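Local coordinates for protein ADP-dependent (S)-NAD(P)H-hydrate dehydratase (Streptococcus mutans, PDB 3BGK) that probably repairs damaged NAD(P)H by dehydrating the S-form of its hydrate at the expense of ADP, which is converted to AMP and phosphate, at residues A[231-236]-A[265-270]; A[241-246]-A[285-290]; A[280-285]-A[296-301]. One frame throughout, in Å; residues are numbered along the deposited sequence.

Contact 1: residues A[231-236]-A[265-270]; sequences GQKIGH and HTDRFE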
loop_
_atom_site.group_PDB
_atom_site.type_symbol
_atom_site.label_atom_id
_atom_site.label_comp_id
_atom_site.label_asym_id
_atom_site.label_seq_id
_atom_site.Cartn_x
_atom_site.Cartn_y
_atom_site.Cartn_z
ATOM N N GLY A 231 -35.064 -9.060 21.098
ATOM C CA GLY A 231 -36.325 -9.313 21.788
ATOM C C GLY A 231 -37.451 -9.537 20.799
ATOM O O GLY A 231 -37.434 -10.503 20.033
ATOM N N GLN A 232 -38.416 -8.622 20.806
ATOM C CA GLN A 232 -39.575 -8.694 19.913
ATOM C C GLN A 232 -39.481 -7.676 18.772
ATOM O O GLN A 232 -40.473 -7.393 18.101
ATOM C CB GLN A 232 -40.879 -8.505 20.709
ATOM C CG GLN A 232 -41.194 -9.635 21.704
ATOM C CD GLN A 232 -41.430 -10.985 21.027
ATOM O OE1 GLN A 232 -40.924 -12.015 21.481
ATOM N NE2 GLN A 232 -42.194 -10.983 19.933
ATOM N N LYS A 233 -38.282 -7.138 18.555
ATOM C CA LYS A 233 -38.053 -6.134 17.516
ATOM C C LYS A 233 -37.385 -6.754 16.291
ATOM O O LYS A 233 -36.439 -7.534 16.416
ATOM C CB LYS A 233 -37.195 -4.980 18.050
ATOM C CG LYS A 233 -37.785 -4.250 19.254
ATOM C CD LYS A 233 -37.058 -2.936 19.541
ATOM C CE LYS A 233 -35.878 -3.120 20.494
ATOM N NZ LYS A 233 -35.233 -1.806 20.833
ATOM N N ILE A 234 -37.896 -6.413 15.111
ATOM C CA ILE A 234 -37.259 -6.798 13.857
ATOM C C ILE A 234 -37.128 -5.571 12.964
ATOM O O ILE A 234 -38.116 -4.910 12.654
ATOM C CB ILE A 234 -38.026 -7.923 13.114
ATOM C CG1 ILE A 234 -38.326 -9.100 14.053
ATOM C CG2 ILE A 234 -37.230 -8.402 11.889
ATOM C CD1 ILE A 234 -39.447 -10.014 13.573
ATOM N N GLY A 235 -35.896 -5.270 12.564
ATOM C CA GLY A 235 -35.620 -4.150 11.675
ATOM C C GLY A 235 -35.295 -4.628 10.279
ATOM O O GLY A 235 -34.519 -5.562 10.109
ATOM N N HIS A 236 -35.903 -4.000 9.276
ATOM C CA HIS A 236 -35.645 -4.341 7.877
ATOM C C HIS A 236 -34.959 -3.170 7.177
ATOM O O HIS A 236 -35.357 -2.022 7.352
ATOM C CB HIS A 236 -36.952 -4.684 7.134
ATOM C CG HIS A 236 -37.749 -5.791 7.761
ATOM N ND1 HIS A 236 -38.751 -5.562 8.681
ATOM C CD2 HIS A 236 -37.702 -7.136 7.586
ATOM C CE1 HIS A 236 -39.280 -6.714 9.053
ATOM N NE2 HIS A 236 -38.660 -7.685 8.407
ATOM N N HIS A 265 -23.768 5.549 22.566
ATOM C CA HIS A 265 -24.137 4.771 23.759
ATOM C C HIS A 265 -25.629 4.760 24.070
ATOM O O HIS A 265 -26.040 4.260 25.120
ATOM C CB HIS A 265 -23.353 5.256 24.985
ATOM C CG HIS A 265 -21.881 5.355 24.750
ATOM N ND1 HIS A 265 -21.258 6.542 24.428
ATOM C CD2 HIS A 265 -20.913 4.408 24.752
ATOM C CE1 HIS A 265 -19.967 6.325 24.258
ATOM N NE2 HIS A 265 -19.731 5.038 24.446
ATOM N N THR A 266 -26.436 5.307 23.166
ATOM C CA THR A 266 -27.886 5.235 23.296
ATOM C C THR A 266 -28.360 3.808 22.964
ATOM O O THR A 266 -27.545 2.875 22.971
ATOM C CB THR A 266 -28.589 6.323 22.447
ATOM O OG1 THR A 266 -29.989 6.338 22.754
ATOM C CG2 THR A 266 -28.374 6.086 20.941
ATOM N N ASP A 267 -29.654 3.626 22.693
ATOM C CA ASP A 267 -30.213 2.287 22.450
ATOM C C ASP A 267 -29.339 1.444 21.517
ATOM O O ASP A 267 -29.120 1.804 20.354
ATOM C CB ASP A 267 -31.642 2.376 21.908
ATOM C CG ASP A 267 -32.348 1.028 21.897
ATOM O OD1 ASP A 267 -32.054 0.184 22.777
ATOM O OD2 ASP A 267 -33.203 0.814 21.006
ATOM N N ARG A 268 -28.849 0.322 22.040
ATOM C CA ARG A 268 -27.888 -0.510 21.318
ATOM C C ARG A 268 -28.461 -1.183 20.059
ATOM O O ARG A 268 -27.733 -1.387 19.079
ATOM C CB ARG A 268 -27.250 -1.531 22.262
ATOM C CG ARG A 268 -25.916 -2.107 21.756
ATOM C CD ARG A 268 -25.174 -2.900 22.836
ATOM N NE ARG A 268 -26.056 -3.822 23.559
ATOM C CZ ARG A 268 -26.508 -3.629 24.799
ATOM N NH1 ARG A 268 -26.156 -2.546 25.485
ATOM N NH2 ARG A 268 -27.311 -4.528 25.356
ATOM N N PHE A 269 -29.750 -1.518 20.081
ATOM C CA PHE A 269 -30.420 -2.051 18.894
ATOM C C PHE A 269 -30.430 -1.041 17.743
ATOM O O PHE A 269 -30.171 -1.403 16.595
ATOM C CB PHE A 269 -31.856 -2.493 19.209
ATOM C CG PHE A 269 -32.670 -2.830 17.981
ATOM C CD1 PHE A 269 -32.683 -4.125 17.472
ATOM C CD2 PHE A 269 -33.412 -1.849 17.330
ATOM C CE1 PHE A 269 -33.425 -4.438 16.340
ATOM C CE2 PHE A 269 -34.156 -2.147 16.195
ATOM C CZ PHE A 269 -34.163 -3.448 15.699
ATOM N N GLU A 270 -30.738 0.214 18.048
ATOM C CA GLU A 270 -30.832 1.232 17.010
ATOM C C GLU A 270 -29.451 1.620 16.482
ATOM O O GLU A 270 -29.291 1.916 15.289
ATOM C CB GLU A 270 -31.601 2.452 17.512
ATOM C CG GLU A 270 -33.046 2.134 17.931
ATOM C CD GLU A 270 -33.906 3.380 18.103
ATOM O OE1 GLU A 270 -33.396 4.407 18.622
ATOM O OE2 GLU A 270 -35.096 3.327 17.715
#

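Contact 2: residues A[241-246]-A[285-290]; sequences GPYQAT and QLSKEA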
loop_
_atom_site.group_PDB
_atom_site.type_symbol
_atom_site.label_atom_id
_atom_site.label_comp_id
_atom_site.label_asym_id
_atom_site.label_seq_id
_atom_site.Cartn_x
_atom_site.Cartn_y
_atom_site.Cartn_z
ATOM N N GLY A 241 -28.033 -4.057 -2.590
ATOM C CA GLY A 241 -28.183 -4.681 -3.896
ATOM C C GLY A 241 -27.172 -5.769 -4.187
ATOM O O GLY A 241 -26.336 -6.084 -3.336
ATOM N N PRO A 242 -27.242 -6.349 -5.401
ATOM C CA PRO A 242 -26.416 -7.486 -5.827
ATOM C C PRO A 242 -24.936 -7.146 -5.994
ATOM O O PRO A 242 -24.099 -8.044 -6.000
ATOM C CB PRO A 242 -27.031 -7.880 -7.174
ATOM C CG PRO A 242 -27.665 -6.639 -7.675
ATOM C CD PRO A 242 -28.167 -5.915 -6.463
ATOM N N TYR A 243 -24.632 -5.860 -6.128
ATOM C CA TYR A 243 -23.256 -5.354 -6.206
ATOM C C TYR A 243 -22.499 -5.552 -4.879
ATOM O O TYR A 243 -21.285 -5.328 -4.794
ATOM C CB TYR A 243 -23.271 -3.871 -6.605
ATOM C CG TYR A 243 -24.423 -3.107 -5.987
ATOM C CD1 TYR A 243 -25.623 -2.932 -6.686
ATOM C CD2 TYR A 243 -24.328 -2.586 -4.695
ATOM C CE1 TYR A 243 -26.692 -2.246 -6.121
ATOM C CE2 TYR A 243 -25.389 -1.903 -4.121
ATOM C CZ TYR A 243 -26.567 -1.736 -4.842
ATOM O OH TYR A 243 -27.619 -1.052 -4.281
ATOM N N GLN A 244 -23.231 -5.974 -3.852
ATOM C CA GLN A 244 -22.653 -6.247 -2.546
ATOM C C GLN A 244 -22.240 -7.702 -2.379
ATOM O O GLN A 244 -21.591 -8.055 -1.388
ATOM C CB GLN A 244 -23.643 -5.876 -1.450
ATOM C CG GLN A 244 -23.618 -4.413 -1.078
ATOM C CD GLN A 244 -24.648 -4.078 -0.035
ATOM O OE1 GLN A 244 -24.322 -3.901 1.140
ATOM N NE2 GLN A 244 -25.906 -4.008 -0.449
ATOM N N ALA A 245 -22.618 -8.545 -3.338
ATOM C CA ALA A 245 -22.371 -9.982 -3.236
ATOM C C ALA A 245 -20.922 -10.330 -3.588
ATOM O O ALA A 245 -20.653 -11.070 -4.546
ATOM C CB ALA A 245 -23.348 -10.749 -4.109
ATOM N N THR A 246 -19.998 -9.785 -2.800
ATOM C CA THR A 246 -18.567 -9.939 -3.046
ATOM C C THR A 246 -17.827 -10.207 -1.740
ATOM O O THR A 246 -18.260 -9.765 -0.671
ATOM C CB THR A 246 -17.974 -8.712 -3.799
ATOM O OG1 THR A 246 -16.591 -8.940 -4.088
ATOM C CG2 THR A 246 -18.108 -7.436 -2.987
ATOM N N GLN A 285 -25.001 4.016 -2.967
ATOM C CA GLN A 285 -24.422 5.209 -3.600
ATOM C C GLN A 285 -23.292 4.875 -4.564
ATOM O O GLN A 285 -23.238 5.416 -5.671
ATOM C CB GLN A 285 -23.914 6.193 -2.555
ATOM C CG GLN A 285 -24.965 7.163 -2.082
ATOM C CD GLN A 285 -24.453 8.088 -1.006
ATOM O OE1 GLN A 285 -23.243 8.212 -0.778
ATOM N NE2 GLN A 285 -25.377 8.754 -0.332
ATOM N N LEU A 286 -22.402 3.978 -4.139
ATOM C CA LEU A 286 -21.270 3.548 -4.957
ATOM C C LEU A 286 -21.677 2.706 -6.175
ATOM O O LEU A 286 -20.914 2.608 -7.145
ATOM C CB LEU A 286 -20.229 2.794 -4.107
ATOM C CG LEU A 286 -19.389 3.622 -3.128
ATOM C CD1 LEU A 286 -18.542 2.733 -2.240
ATOM C CD2 LEU A 286 -18.518 4.641 -3.869
ATOM N N SER A 287 -22.873 2.122 -6.122
ATOM C CA SER A 287 -23.379 1.245 -7.183
ATOM C C SER A 287 -23.709 1.966 -8.485
ATOM O O SER A 287 -23.652 1.365 -9.566
ATOM C CB SER A 287 -24.615 0.476 -6.710
ATOM O OG SER A 287 -25.748 1.324 -6.578
ATOM N N LYS A 288 -24.062 3.244 -8.385
ATOM C CA LYS A 288 -24.404 4.034 -9.572
ATOM C C LYS A 288 -23.238 4.074 -10.556
ATOM O O LYS A 288 -23.428 4.282 -11.753
ATOM C CB LYS A 288 -24.832 5.459 -9.192
ATOM C CG LYS A 288 -25.909 5.558 -8.104
ATOM C CD LYS A 288 -27.193 4.825 -8.486
ATOM C CE LYS A 288 -28.186 4.819 -7.324
ATOM N NZ LYS A 288 -29.295 3.831 -7.530
ATOM N N GLU A 289 -22.030 3.861 -10.050
ATOM C CA GLU A 289 -20.841 3.912 -10.891
ATOM C C GLU A 289 -19.936 2.697 -10.701
ATOM O O GLU A 289 -18.745 2.740 -11.009
ATOM C CB GLU A 289 -20.092 5.225 -10.653
ATOM C CG GLU A 289 -20.786 6.427 -11.289
ATOM C CD GLU A 289 -20.287 7.763 -10.756
ATOM O OE1 GLU A 289 -19.201 7.807 -10.130
ATOM O OE2 GLU A 289 -20.992 8.772 -10.975
ATOM N N ALA A 290 -20.515 1.611 -10.194
ATOM C CA ALA A 290 -19.762 0.384 -9.952
ATOM C C ALA A 290 -20.638 -0.850 -10.092
ATOM O O ALA A 290 -21.690 -0.951 -9.462
ATOM C CB ALA A 290 -19.092 0.420 -8.574
#

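Contact 3: residues A[280-285]-A[296-301]; sequences SYIADQ and TRISAE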
loop_
_atom_site.group_PDB
_atom_site.type_symbol
_atom_site.label_atom_id
_atom_site.label_comp_id
_atom_site.label_asym_id
_atom_site.label_seq_id
_atom_site.Cartn_x
_atom_site.Cartn_y
_atom_site.Cartn_z
ATOM N N SER A 280 -25.069 -0.639 3.763
ATOM C CA SER A 280 -25.786 -0.836 2.487
ATOM C C SER A 280 -26.115 0.464 1.755
ATOM O O SER A 280 -26.116 0.505 0.516
ATOM C CB SER A 280 -27.063 -1.658 2.688
ATOM O OG SER A 280 -26.763 -3.040 2.777
ATOM N N TYR A 281 -26.404 1.515 2.519
ATOM C CA TYR A 281 -26.687 2.832 1.951
ATOM C C TYR A 281 -25.498 3.358 1.156
ATOM O O TYR A 281 -25.678 3.911 0.072
ATOM C CB TYR A 281 -27.074 3.813 3.059
ATOM C CG TYR A 281 -27.217 5.252 2.627
ATOM C CD1 TYR A 281 -28.417 5.727 2.113
ATOM C CD2 TYR A 281 -26.159 6.145 2.759
ATOM C CE1 TYR A 281 -28.556 7.057 1.720
ATOM C CE2 TYR A 281 -26.285 7.465 2.374
ATOM C CZ TYR A 281 -27.487 7.916 1.857
ATOM O OH TYR A 281 -27.616 9.238 1.479
ATOM N N ILE A 282 -24.293 3.183 1.698
ATOM C CA ILE A 282 -23.066 3.585 1.005
ATOM C C ILE A 282 -22.872 2.744 -0.267
ATOM O O ILE A 282 -22.572 3.280 -1.341
ATOM C CB ILE A 282 -21.825 3.526 1.944
ATOM C CG1 ILE A 282 -21.919 4.626 3.009
ATOM C CG2 ILE A 282 -20.531 3.661 1.149
ATOM C CD1 ILE A 282 -21.037 4.408 4.237
ATOM N N ALA A 283 -23.082 1.434 -0.139
ATOM C CA ALA A 283 -22.996 0.507 -1.262
ATOM C C ALA A 283 -23.952 0.915 -2.382
ATOM O O ALA A 283 -23.586 0.858 -3.562
ATOM C CB ALA A 283 -23.272 -0.923 -0.803
ATOM N N ASP A 284 -25.165 1.339 -1.999
ATOM C CA ASP A 284 -26.153 1.870 -2.948
ATOM C C ASP A 284 -25.648 3.101 -3.682
ATOM O O ASP A 284 -25.844 3.214 -4.889
ATOM C CB ASP A 284 -27.498 2.175 -2.268
ATOM C CG ASP A 284 -28.414 0.955 -2.198
ATOM O OD1 ASP A 284 -27.900 -0.179 -2.063
ATOM O OD2 ASP A 284 -29.652 1.121 -2.280
ATOM N N GLN A 285 -25.001 4.016 -2.967
ATOM C CA GLN A 285 -24.422 5.209 -3.600
ATOM C C GLN A 285 -23.292 4.875 -4.564
ATOM O O GLN A 285 -23.238 5.416 -5.671
ATOM C CB GLN A 285 -23.914 6.193 -2.555
ATOM C CG GLN A 285 -24.965 7.163 -2.082
ATOM C CD GLN A 285 -24.453 8.088 -1.006
ATOM O OE1 GLN A 285 -23.243 8.212 -0.778
ATOM N NE2 GLN A 285 -25.377 8.754 -0.332
ATOM N N THR A 296 -13.566 -2.586 0.685
ATOM C CA THR A 296 -12.633 -1.489 1.001
ATOM C C THR A 296 -13.028 -0.151 0.375
ATOM O O THR A 296 -12.603 0.901 0.862
ATOM C CB THR A 296 -11.175 -1.798 0.585
ATOM O OG1 THR A 296 -11.123 -2.063 -0.824
ATOM C CG2 THR A 296 -10.625 -2.986 1.362
ATOM N N ARG A 297 -13.813 -0.186 -0.705
ATOM C CA ARG A 297 -14.291 1.048 -1.331
ATOM C C ARG A 297 -15.374 1.691 -0.469
ATOM O O ARG A 297 -15.495 2.916 -0.439
ATOM C CB ARG A 297 -14.847 0.813 -2.744
ATOM C CG ARG A 297 -13.963 0.028 -3.706
ATOM C CD ARG A 297 -12.882 0.868 -4.360
ATOM N NE ARG A 297 -12.102 0.068 -5.310
ATOM C CZ ARG A 297 -11.045 -0.681 -4.990
ATOM N NH1 ARG A 297 -10.411 -1.371 -5.933
ATOM N NH2 ARG A 297 -10.617 -0.741 -3.733
ATOM N N ILE A 298 -16.165 0.858 0.211
ATOM C CA ILE A 298 -17.202 1.324 1.140
ATOM C C ILE A 298 -16.585 1.989 2.374
ATOM O O ILE A 298 -17.055 3.034 2.824
ATOM C CB ILE A 298 -18.108 0.159 1.587
ATOM C CG1 ILE A 298 -19.015 -0.277 0.439
ATOM C CG2 ILE A 298 -18.945 0.540 2.802
ATOM C CD1 ILE A 298 -19.791 -1.555 0.715
ATOM N N SER A 299 -15.536 1.362 2.910
ATOM C CA SER A 299 -14.807 1.866 4.075
ATOM C C SER A 299 -14.230 3.256 3.857
ATOM O O SER A 299 -14.282 4.106 4.756
ATOM C CB SER A 299 -13.690 0.899 4.473
ATOM O OG SER A 299 -14.228 -0.242 5.108
ATOM N N ALA A 300 -13.691 3.478 2.661
ATOM C CA ALA A 300 -13.096 4.754 2.279
ATOM C C ALA A 300 -14.104 5.909 2.313
ATOM O O ALA A 300 -13.721 7.069 2.539
ATOM C CB ALA A 300 -12.460 4.639 0.894
ATOM N N GLU A 301 -15.382 5.580 2.105
ATOM C CA GLU A 301 -16.463 6.570 2.013
ATOM C C GLU A 301 -17.155 6.880 3.332
ATOM O O GLU A 301 -17.851 7.892 3.437
ATOM C CB GLU A 301 -17.514 6.114 0.995
ATOM C CG GLU A 301 -16.987 5.969 -0.437
ATOM C CD GLU A 301 -16.424 7.266 -0.990
ATOM O OE1 GLU A 301 -17.053 8.335 -0.802
ATOM O OE2 GLU A 301 -15.342 7.218 -1.610
#

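Contact 1: residues A[231-236]-A[265-270]
Lys233 and Asp267 reach for each other from opposite directions and form a salt bridge, Lys233 NZ to Asp267 OD2 3.3 Å, at the margin of the contact. Asp267 holds the N-cap position of helix 268-287, yet its carboxylate makes no capping bond and is turned to the lysine instead, with CG anti to its backbone N (chi1 -169°). An acid at the start of a helix would probably also be favoured by the positive end of the helix dipole. Glu270, one turn further on, leaves its OE2 6.0 Å from Lys233 NZ, not in contact, though the opposite charges may attract weakly; its OE1 forms a salt bridge with Lys44. The segments join strand 233-237, near one border of the mixed sheet, to the first turn of a helix packed against it, as expected in the three-layer alpha/beta sandwich of the ribokinase-like NnrD/CARKD family. Apolar packing centres on Phe269, a buried ring with Lys233 lying aslant over one face. At the start of the lysine chain, CB stands 4.1 Å from Phe269 CZ, above the plane but toward the rim. The chain then bends at chi3 (-90°) and passes over the root of the ring, with Lys233 CE 4.1 Å from Phe269 CG. This route brings Lys233 NZ to 3.8 Å from Phe269 CB on its way to the carboxylate. The far end of the ring meets main chain: Gly235 N lies near the ring plane at the edge, 4.0 Å from Phe269 CZ. With no side chain at Gly235, the ring comes up directly to the strand. Ile228 and Gln230 of strand 227-230 also touch Phe269, and Gly235 makes a backbone hydrogen bond with Ile228.

Contact 2: residues A[241-246]-A[285-290]
Ser287 sets its CB squarely over the Tyr243 ring in a CH-pi contact: the carbon is 3.3 Å from the Tyr243 ring centroid, only 5° off the ring normal. All six ring carbons are therefore almost equally near, Tyr243 CE1 coming to 3.5 Å from Ser287 CB. Ser287 OG leans toward the phenol end of the same face, 3.6 Å from Tyr243 CZ. The serine hydroxyl is bonded elsewhere, to the backbone O of Asp284, three residues earlier, which fixes its rotation while CB presses on the ring. Across the opposite face lies Gly241 CA, 3.4 Å above the plane and offset toward the rim, so the ring is held between its own loop and the helix end. The phenol OH pairs with Asp284 OD1, though the modelled separation is very short and its exact length doubtful. Tyr243 takes up the less usual first torsion, CG placed between the backbone N and the carbonyl carbon (chi1 37°), which carries the ring back over Gly241. Behind it, a 3-10 turn shapes residues 242-244, with Gln244 N bonded to Gly241 O at 3.1 Å. In segment 285-290 a type I turn runs from Ser287 to Ala290. Pro242 O accepts a hydrogen bond from Arg49 of the second subunit. The loop between strand 233-237 and helix 249-263 is thus laid against the C-terminal end of helix 268-287, with Val293 bonding to the Tyr243 backbone just before helix 295-310.

Contact 3: residues A[280-285]-A[296-301]
Ile282 overlaps two side chains of the opposite helix through a single methyl, its CG2, which lies 3.9 Å from Ile298 CG2 and the same distance from Glu301 CB. The pair belongs to the helical layer of the ribokinase-like alpha/beta sandwich: helices 268-287 and 295-310 follow each other in the chain and cross almost at right angles, the short segments at 103° with axes 9.6 Å apart at closest approach. Such a steep crossing confines the contact to a small patch around Ile282 and Ile298, whose CA atoms stand 6.3 Å apart. The branches of the two isoleucines run at a slant to each other where the methyls meet. Glu301 divides its roles: CB packs on Ile282, while the chain bends at chi2 (-60°) and takes the carboxylate away from the apolar patch to Arg304 of its own helix, with which OE1 forms a salt bridge. The charge is thus kept to the side of an otherwise hydrocarbon contact. Val305, one turn beyond Glu301, also packs on Ile282. Ile298 also touches Met249 at the start of helix 249-263, next to Gly250, a predicted AMP-binding residue, which places the contact near the probable nucleotide site; the side chain of Ile298 is about 9 Å from Gly250. Near the start of the second helix, Thr296 bonds through OG1 to Glu107 of the second subunit. Ile298, with chi2 at 171°, reaches across toward helix 280-285, and its CD1 rests 3.8 Å from the methyl carbon Ala283 CB.

Helix 268-287 serves all three contacts: contact 1 uses its first turn, contact 3 its later turns and contact 2 its final residues. Contact 3 is the most buried and purely apolar, joining helix to helix. Contacts 1 and 2 are partly buried and each turns on one aromatic ring, but the ring belongs to the helix in contact 1 and to the loop in contact 2, and only contact 1 includes a salt bridge. Contacts 2 and 3 share Gln285 and touch, their centres about 8 Å apart, and both reach the second subunit. Contact 1, its centre about 26 Å from that of contact 2 and about 22 Å from that of contact 3, meets no other chain of the assembly.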